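Local structure of cruciferin (Brassica napus, 3KGL) at residues T63-F68 with I155-G160; R27-D32 with R47-S52. The protein probably serves as a seed storage protein, a nutrient reservoir of the 11S globulin family that is laid down in rapeseed. One frame throughout, in Å; residues are numbered along the deposited sequence.

Contact 1 of 2, residues T63-F68 with I155-G160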
ATOM      1  N   THR A  63     -10.336  -9.232  -3.246  1.00 43.87           N
ATOM      2  CA  THR A  63     -10.320  -7.807  -2.975  1.00 27.90           C
ATOM      3  C   THR A  63     -11.533  -7.432  -2.152  1.00 20.55           C
ATOM      4  O   THR A  63     -12.484  -8.203  -2.046  1.00 57.59           O
ATOM      5  CB  THR A  63     -10.445  -7.014  -4.261  1.00 38.92           C
ATOM      6  OG1 THR A  63     -11.762  -7.210  -4.796  1.00 24.69           O
ATOM      7  CG2 THR A  63      -9.405  -7.465  -5.265  1.00 16.65           C
ATOM      8  N   ALA A  64     -11.503  -6.237  -1.584  1.00 37.40           N
ATOM      9  CA  ALA A  64     -12.668  -5.707  -0.896  1.00 17.96           C
ATOM     10  C   ALA A  64     -13.867  -5.618  -1.849  1.00 28.51           C
ATOM     11  O   ALA A  64     -13.718  -5.490  -3.057  1.00 18.95           O
ATOM     12  CB  ALA A  64     -12.347  -4.354  -0.327  1.00 49.50           C
ATOM     13  N   LYS A  65     -15.060  -5.690  -1.291  1.00 44.39           N
ATOM     14  CA  LYS A  65     -16.270  -5.698  -2.082  1.00 23.44           C
ATOM     15  C   LYS A  65     -17.254  -4.819  -1.353  1.00 28.09           C
ATOM     16  O   LYS A  65     -17.463  -4.968  -0.151  1.00 35.53           O
ATOM     17  CB  LYS A  65     -16.822  -7.127  -2.173  1.00 56.70           C
ATOM     18  CG  LYS A  65     -17.670  -7.412  -3.404  1.00 31.98           C
ATOM     19  CD  LYS A  65     -18.096  -8.885  -3.495  1.00 42.40           C
ATOM     20  CE  LYS A  65     -19.511  -9.114  -2.962  1.00 84.16           C
ATOM     21  NZ  LYS A  65     -20.344 -10.020  -3.836  1.00 32.85           N
ATOM     22  N   LEU A  66     -17.840  -3.877  -2.068  1.00 23.02           N
ATOM     23  CA  LEU A  66     -18.894  -3.058  -1.494  1.00 34.80           C
ATOM     24  C   LEU A  66     -20.081  -3.166  -2.437  1.00 36.58           C
ATOM     25  O   LEU A  66     -20.002  -2.765  -3.595  1.00 47.21           O
ATOM     26  CB  LEU A  66     -18.431  -1.608  -1.344  1.00 15.65           C
ATOM     27  CG  LEU A  66     -18.800  -0.868  -0.056  1.00 45.33           C
ATOM     28  CD1 LEU A  66     -18.511   0.625  -0.185  1.00 46.46           C
ATOM     29  CD2 LEU A  66     -20.252  -1.095   0.311  1.00 31.72           C
ATOM     30  N   SER A  67     -21.170  -3.748  -1.952  1.00 46.90           N
ATOM     31  CA  SER A  67     -22.312  -4.041  -2.811  1.00 57.84           C
ATOM     32  C   SER A  67     -23.451  -3.080  -2.507  1.00 45.24           C
ATOM     33  O   SER A  67     -23.565  -2.593  -1.384  1.00 36.88           O
ATOM     34  CB  SER A  67     -22.785  -5.494  -2.618  1.00 78.33           C
ATOM     35  OG  SER A  67     -21.752  -6.452  -2.837  1.00 38.12           O
ATOM     36  N   PHE A  68     -24.282  -2.810  -3.515  1.00 58.69           N
ATOM     37  CA  PHE A  68     -25.508  -2.023  -3.354  1.00 25.79           C
ATOM     38  C   PHE A  68     -26.654  -2.757  -4.045  1.00 35.16           C
ATOM     39  O   PHE A  68     -26.468  -3.333  -5.116  1.00 41.39           O
ATOM     40  CB  PHE A  68     -25.326  -0.635  -3.953  1.00 26.75           C
ATOM     41  CG  PHE A  68     -26.500   0.281  -3.753  1.00 40.24           C
ATOM     42  CD1 PHE A  68     -26.631   1.022  -2.594  1.00 33.18           C
ATOM     43  CD2 PHE A  68     -27.461   0.427  -4.746  1.00 60.49           C
ATOM     44  CE1 PHE A  68     -27.707   1.880  -2.425  1.00 58.22           C
ATOM     45  CE2 PHE A  68     -28.537   1.271  -4.582  1.00 32.96           C
ATOM     46  CZ  PHE A  68     -28.660   2.000  -3.418  1.00 44.75           C
ATOM     47  N   ILE A 155     -23.904  -3.363   1.341  1.00 48.99           N
ATOM     48  CA  ILE A 155     -23.200  -4.484   1.966  1.00 34.30           C
ATOM     49  C   ILE A 155     -21.680  -4.387   1.843  1.00 37.52           C
ATOM     50  O   ILE A 155     -21.170  -3.992   0.796  1.00 61.01           O
ATOM     51  CB  ILE A 155     -23.630  -5.824   1.330  1.00 45.75           C
ATOM     52  CG1 ILE A 155     -24.986  -6.280   1.877  1.00 37.46           C
ATOM     53  CG2 ILE A 155     -22.556  -6.886   1.538  1.00 36.44           C
ATOM     54  CD1 ILE A 155     -26.143  -5.901   0.999  1.00 40.37           C
ATOM     55  N   ALA A 156     -20.958  -4.762   2.902  1.00 56.81           N
ATOM     56  CA  ALA A 156     -19.491  -4.807   2.861  1.00 41.95           C
ATOM     57  C   ALA A 156     -18.923  -6.217   3.034  1.00 58.59           C
ATOM     58  O   ALA A 156     -19.443  -7.032   3.806  1.00 46.68           O
ATOM     59  CB  ALA A 156     -18.892  -3.875   3.876  1.00 11.63           C
ATOM     60  N   THR A 157     -17.844  -6.485   2.305  1.00 35.46           N
ATOM     61  CA  THR A 157     -17.247  -7.805   2.280  1.00 35.28           C
ATOM     62  C   THR A 157     -15.727  -7.757   2.300  1.00 34.23           C
ATOM     63  O   THR A 157     -15.107  -7.152   1.437  1.00 62.86           O
ATOM     64  CB  THR A 157     -17.742  -8.606   1.068  1.00 47.74           C
ATOM     65  OG1 THR A 157     -18.786  -9.487   1.490  1.00 62.21           O
ATOM     66  CG2 THR A 157     -16.617  -9.431   0.458  1.00 91.20           C
ATOM     67  N   HIS A 158     -15.143  -8.397   3.308  1.00 49.19           N
ATOM     68  CA  HIS A 158     -13.698  -8.527   3.445  1.00 42.53           C
ATOM     69  C   HIS A 158     -13.160  -9.491   2.400  1.00 23.05           C
ATOM     70  O   HIS A 158     -13.826 -10.459   2.072  1.00 35.54           O
ATOM     71  CB  HIS A 158     -13.382  -9.083   4.838  1.00 46.82           C
ATOM     72  CG  HIS A 158     -12.566  -8.166   5.695  1.00100.23           C
ATOM     73  ND1 HIS A 158     -13.106  -7.079   6.350  1.00 75.26           N
ATOM     74  CD2 HIS A 158     -11.248  -8.181   6.015  1.00120.49           C
ATOM     75  CE1 HIS A 158     -12.155  -6.461   7.028  1.00103.55           C
ATOM     76  NE2 HIS A 158     -11.019  -7.110   6.844  1.00101.48           N
ATOM     77  N   PRO A 159     -11.947  -9.247   1.883  1.00 24.66           N
ATOM     78  CA  PRO A 159     -11.350 -10.295   1.045  1.00 18.00           C
ATOM     79  C   PRO A 159     -11.418 -11.624   1.783  1.00 50.80           C
ATOM     80  O   PRO A 159     -11.028 -11.677   2.955  1.00 53.38           O
ATOM     81  CB  PRO A 159      -9.887  -9.863   0.912  1.00 12.62           C
ATOM     82  CG  PRO A 159      -9.898  -8.388   1.121  1.00 32.58           C
ATOM     83  CD  PRO A 159     -11.076  -8.070   2.027  1.00 30.69           C
ATOM     84  N   GLY A 160     -11.916 -12.669   1.129  1.00 23.00           N
ATOM     85  CA  GLY A 160     -11.959 -13.982   1.739  1.00 31.58           C
ATOM     86  C   GLY A 160     -13.311 -14.396   2.280  1.00 45.24           C
ATOM     87  O   GLY A 160     -13.522 -15.568   2.593  1.00 49.49           O
TER
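Lys65 and Thr157 face each other as a hydrogen-bonded antiparallel pair, Lys65 N giving its hydrogen to Thr157 O (3.1 Å) and Thr157 N returning one to Lys65 O (2.9 Å). The same exchange recurs at Ser67 and Ile155, where Ser67 N reaches Ile155 O at 2.8 Å. Between these two hydrogen-bonded pairs lies the non-hydrogen-bonded pair Leu66-Ala156, with Leu66 CA offering a C-H to Ile155 O.

Apolar contact on the face of Lys65 and Thr157 is made by stems: Lys65 CB rests on Thr157 CG2 (3.5 Å), while Ser67 CB meets Ile155 CB at 4.1 Å. Thr157 suits its place because its methyl packs on the Lys65 stem, whose amine leads away; at Ile155 it is CB that makes the contact. Ser67 OG, anti to its own carbonyl carbon (chi1 -56°), pairs with Ser177 OG.

Beyond the strands, Pro159 CG sits 3.8 Å from both Thr63 C and Ala64 N. An alanine at Pro159 would lose CG and CD, and would probably leave a gap beside the Thr63-Ala64 peptide and a less constrained backbone.

On the other face, Leu66 packs on Val178 and on Phe400 of the second cupin domain, and Ala156 on helix 318-321. Strand 65-71 is thus held between strands 153-157 and 173-180.

Contact 2 of 2, residues R27-D32 with R47-S52; sequences RIEVWD and RYIIES
Glu29 and Arg47 meet through a salt bridge, OE1 lying 2.6 Å from NH1, with the two side chains running alongside each other in the same direction. The guanidinium approaches from above the carboxylate plane, and the two flat groups are turned 57° apart. Arg47 begins with CG anti to the backbone N (chi1 171°), and its chain bends at chi3, turning NE off the line of the stem.

The other carboxylate oxygen, Glu29 OE2, is 3.1 Å from Arg27 NH1, above that guanidinium's face, so charge attraction rather than a directed N-H joins them. One glutamate therefore lies between two arginines, which would probably favour its ionised form. Ile49 CD1 packs against the same carboxylate. Trp31 adds a second contact to Arg47: its CH2 stands over one face of the guanidinium, off toward the rim and 4.0 Å from NH2, which itself lies at the edge of the indole.

Behind these groups the backbones fix the register. Glu29 N binds Arg47 O (2.9 Å), Arg47 N binds Glu29 O (2.8 Å), and Arg27 and Ile49 form a second hydrogen-bonded pair. On the opposite face Ile28 CG1 touches Tyr48 CD1 at 4.2 Å, an aliphatic branch against a ring carbon, suiting an interior where Tyr48 also stacks on Tyr56 and its OH hydrogen-bonds a glycerol. Further out, Arg47 NH2 hydrogen-bonds Tyr349 OH of the second cupin domain. Strands 26-30 and 43-50 are neighbours in the antiparallel sheet of the N-terminal cupin jelly-roll barrel; the face of Ile28 and Tyr48 packs inward on strand 54-61, while that of Arg47 meets the second cupin domain.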
ATOM      1  N   ARG A  27     -27.919 -13.344 -14.663  1.00 11.62           N
ATOM      2  CA  ARG A  27     -26.655 -13.132 -15.335  1.00 28.79           C
ATOM      3  C   ARG A  27     -25.754 -12.132 -14.620  1.00 56.41           C
ATOM      4  O   ARG A  27     -26.214 -11.207 -13.946  1.00 45.93           O
ATOM      5  CB  ARG A  27     -26.899 -12.702 -16.779  1.00 53.95           C
ATOM      6  CG  ARG A  27     -27.766 -11.484 -16.892  1.00 38.02           C
ATOM      7  CD  ARG A  27     -28.116 -11.171 -18.315  1.00 25.51           C
ATOM      8  NE  ARG A  27     -29.156 -10.151 -18.341  1.00 45.54           N
ATOM      9  CZ  ARG A  27     -29.280  -9.240 -19.296  1.00 73.80           C
ATOM     10  NH1 ARG A  27     -28.420  -9.224 -20.313  1.00 47.65           N
ATOM     11  NH2 ARG A  27     -30.258  -8.346 -19.224  1.00 81.95           N
ATOM     12  N   ILE A  28     -24.456 -12.343 -14.787  1.00 51.48           N
ATOM     13  CA  ILE A  28     -23.434 -11.494 -14.205  1.00 43.55           C
ATOM     14  C   ILE A  28     -22.897 -10.579 -15.304  1.00 28.28           C
ATOM     15  O   ILE A  28     -22.273 -11.032 -16.258  1.00 38.48           O
ATOM     16  CB  ILE A  28     -22.287 -12.359 -13.597  1.00 27.28           C
ATOM     17  CG1 ILE A  28     -22.844 -13.310 -12.538  1.00 21.64           C
ATOM     18  CG2 ILE A  28     -21.201 -11.489 -12.998  1.00 32.93           C
ATOM     19  CD1 ILE A  28     -22.051 -14.577 -12.384  1.00 56.94           C
ATOM     20  N   GLU A  29     -23.149  -9.287 -15.173  1.00 16.14           N
ATOM     21  CA  GLU A  29     -22.666  -8.328 -16.146  1.00 18.62           C
ATOM     22  C   GLU A  29     -21.463  -7.601 -15.605  1.00 27.74           C
ATOM     23  O   GLU A  29     -21.547  -6.888 -14.610  1.00 37.21           O
ATOM     24  CB  GLU A  29     -23.780  -7.354 -16.511  1.00 32.98           C
ATOM     25  CG  GLU A  29     -24.982  -8.080 -17.089  1.00 46.31           C
ATOM     26  CD  GLU A  29     -26.040  -7.151 -17.591  1.00 46.47           C
ATOM     27  OE1 GLU A  29     -26.452  -6.244 -16.835  1.00 51.19           O
ATOM     28  OE2 GLU A  29     -26.468  -7.339 -18.745  1.00 91.68           O
ATOM     29  N   VAL A  30     -20.331  -7.788 -16.263  1.00 11.55           N
ATOM     30  CA  VAL A  30     -19.083  -7.314 -15.705  1.00 29.67           C
ATOM     31  C   VAL A  30     -18.423  -6.252 -16.579  1.00 46.33           C
ATOM     32  O   VAL A  30     -18.301  -6.427 -17.798  1.00 25.54           O
ATOM     33  CB  VAL A  30     -18.133  -8.502 -15.403  1.00 25.39           C
ATOM     34  CG1 VAL A  30     -18.421  -9.647 -16.335  1.00 40.39           C
ATOM     35  CG2 VAL A  30     -16.678  -8.084 -15.481  1.00 26.18           C
ATOM     36  N   TRP A  31     -18.023  -5.154 -15.927  1.00 29.33           N
ATOM     37  CA  TRP A  31     -17.376  -3.999 -16.553  1.00 16.26           C
ATOM     38  C   TRP A  31     -15.919  -4.264 -16.873  1.00 18.87           C
ATOM     39  O   TRP A  31     -15.281  -5.112 -16.258  1.00 32.95           O
ATOM     40  CB  TRP A  31     -17.461  -2.784 -15.643  1.00  5.44           C
ATOM     41  CG  TRP A  31     -18.633  -1.897 -15.918  1.00 31.83           C
ATOM     42  CD1 TRP A  31     -18.639  -0.785 -16.692  1.00 61.76           C
ATOM     43  CD2 TRP A  31     -19.969  -2.039 -15.417  1.00 28.84           C
ATOM     44  NE1 TRP A  31     -19.888  -0.222 -16.711  1.00 39.07           N
ATOM     45  CE2 TRP A  31     -20.724  -0.975 -15.939  1.00 21.24           C
ATOM     46  CE3 TRP A  31     -20.599  -2.964 -14.585  1.00 36.75           C
ATOM     47  CZ2 TRP A  31     -22.067  -0.806 -15.659  1.00 28.76           C
ATOM     48  CZ3 TRP A  31     -21.941  -2.795 -14.308  1.00 42.52           C
ATOM     49  CH2 TRP A  31     -22.658  -1.724 -14.840  1.00 44.01           C
ATOM     50  N   ASP A  32     -15.386  -3.516 -17.829  1.00 24.43           N
ATOM     51  CA  ASP A  32     -14.001  -3.695 -18.225  1.00 28.97           C
ATOM     52  C   ASP A  32     -13.023  -2.823 -17.420  1.00 77.55           C
ATOM     53  O   ASP A  32     -13.051  -1.588 -17.494  1.00 35.49           O
ATOM     54  CB  ASP A  32     -13.842  -3.407 -19.707  1.00 23.42           C
ATOM     55  CG  ASP A  32     -12.502  -3.844 -20.231  1.00 41.51           C
ATOM     56  OD1 ASP A  32     -11.821  -4.628 -19.533  1.00 86.86           O
ATOM     57  OD2 ASP A  32     -12.133  -3.412 -21.336  1.00 44.46           O
ATOM     58  N   ARG A  47     -22.493  -6.160 -12.042  1.00 32.47           N
ATOM     59  CA  ARG A  47     -23.895  -6.120 -11.667  1.00 20.32           C
ATOM     60  C   ARG A  47     -24.420  -7.523 -11.733  1.00 26.07           C
ATOM     61  O   ARG A  47     -24.317  -8.165 -12.763  1.00 32.19           O
ATOM     62  CB  ARG A  47     -24.698  -5.251 -12.628  1.00 32.65           C
ATOM     63  CG  ARG A  47     -26.188  -5.343 -12.406  1.00 31.88           C
ATOM     64  CD  ARG A  47     -26.971  -5.023 -13.668  1.00 36.09           C
ATOM     65  NE  ARG A  47     -27.010  -3.597 -13.941  1.00 14.06           N
ATOM     66  CZ  ARG A  47     -26.552  -3.032 -15.048  1.00 27.37           C
ATOM     67  NH1 ARG A  47     -26.025  -3.766 -16.016  1.00 16.67           N
ATOM     68  NH2 ARG A  47     -26.632  -1.718 -15.187  1.00 34.63           N
ATOM     69  N   TYR A  48     -24.955  -8.012 -10.622  1.00 35.74           N
ATOM     70  CA  TYR A  48     -25.692  -9.259 -10.631  1.00 32.04           C
ATOM     71  C   TYR A  48     -27.112  -8.914 -11.010  1.00 28.15           C
ATOM     72  O   TYR A  48     -27.708  -8.028 -10.391  1.00 50.85           O
ATOM     73  CB  TYR A  48     -25.729  -9.886  -9.241  1.00 25.65           C
ATOM     74  CG  TYR A  48     -24.390 -10.212  -8.630  1.00 34.35           C
ATOM     75  CD1 TYR A  48     -23.292 -10.522  -9.422  1.00 37.71           C
ATOM     76  CD2 TYR A  48     -24.235 -10.249  -7.251  1.00 16.91           C
ATOM     77  CE1 TYR A  48     -22.069 -10.835  -8.859  1.00 34.65           C
ATOM     78  CE2 TYR A  48     -23.026 -10.562  -6.682  1.00 61.24           C
ATOM     79  CZ  TYR A  48     -21.943 -10.858  -7.485  1.00 56.58           C
ATOM     80  OH  TYR A  48     -20.737 -11.172  -6.905  1.00 35.47           O
ATOM     81  N   ILE A  49     -27.665  -9.593 -12.015  1.00 32.85           N
ATOM     82  CA  ILE A  49     -29.109  -9.495 -12.267  1.00 45.18           C
ATOM     83  C   ILE A  49     -29.830 -10.811 -12.047  1.00 36.08           C
ATOM     84  O   ILE A  49     -29.863 -11.654 -12.949  1.00 31.51           O
ATOM     85  CB  ILE A  49     -29.449  -9.050 -13.679  1.00 15.81           C
ATOM     86  CG1 ILE A  49     -28.496  -7.957 -14.151  1.00 27.00           C
ATOM     87  CG2 ILE A  49     -30.846  -8.562 -13.676  1.00  8.62           C
ATOM     88  CD1 ILE A  49     -29.035  -7.129 -15.291  1.00 50.05           C
ATOM     89  N   ILE A  50     -30.422 -10.970 -10.861  1.00 17.98           N
ATOM     90  CA  ILE A  50     -30.948 -12.267 -10.435  1.00 38.64           C
ATOM     91  C   ILE A  50     -32.461 -12.402 -10.616  1.00 48.58           C
ATOM     92  O   ILE A  50     -33.236 -11.589 -10.105  1.00 31.81           O
ATOM     93  CB  ILE A  50     -30.557 -12.591  -8.980  1.00 28.71           C
ATOM     94  CG1 ILE A  50     -29.068 -12.321  -8.766  1.00 26.43           C
ATOM     95  CG2 ILE A  50     -30.873 -14.042  -8.676  1.00 36.82           C
ATOM     96  CD1 ILE A  50     -28.704 -12.060  -7.338  1.00 24.27           C
ATOM     97  N   GLU A  51     -32.868 -13.441 -11.346  1.00 35.52           N
ATOM     98  CA  GLU A  51     -34.273 -13.662 -11.676  1.00 45.51           C
ATOM     99  C   GLU A  51     -35.021 -14.230 -10.486  1.00 46.09           C
ATOM    100  O   GLU A  51     -34.485 -14.270  -9.386  1.00 80.24           O
ATOM    101  CB  GLU A  51     -34.407 -14.596 -12.882  1.00 52.31           C
ATOM    102  CG  GLU A  51     -34.072 -13.950 -14.217  1.00 38.42           C
ATOM    103  CD  GLU A  51     -34.891 -12.685 -14.485  1.00118.42           C
ATOM    104  OE1 GLU A  51     -35.806 -12.370 -13.683  1.00 79.05           O
ATOM    105  OE2 GLU A  51     -34.621 -12.004 -15.504  1.00 90.49           O
ATOM    106  N   SER A  52     -36.256 -14.670 -10.694  1.00 50.58           N
ATOM    107  CA  SER A  52     -37.031 -15.179  -9.575  1.00 37.03           C
ATOM    108  C   SER A  52     -36.757 -16.658  -9.334  1.00 50.89           C
ATOM    109  O   SER A  52     -36.549 -17.417 -10.285  1.00 30.86           O
ATOM    110  CB  SER A  52     -38.511 -14.916  -9.780  1.00 40.54           C
ATOM    111  OG  SER A  52     -39.089 -14.478  -8.565  1.00 94.02           O
TER

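Overall arrangement
Both contacts join antiparallel neighbours in one sheet of the N-terminal cupin domain, with strand 173-180 lying between strand 43-50 of contact 2 and strand 65-71 of contact 1. Their centres are 16 Å apart, yet Lys65 NZ comes within 3.3 Å of Tyr48 OH, a weak hydrogen bond across the sheet's inner face. Contact 1 is wholly buried, relying on backbone bonds and small or aliphatic groups, and its Pro159 packs on Gln382 of a second subunit. Each pair lies one strand in from a sheet edge, but contact 2, farther from the chain's centre and only partly buried, adds a charged network with exposed Arg27 at one end; no other chain of the assembly touches it.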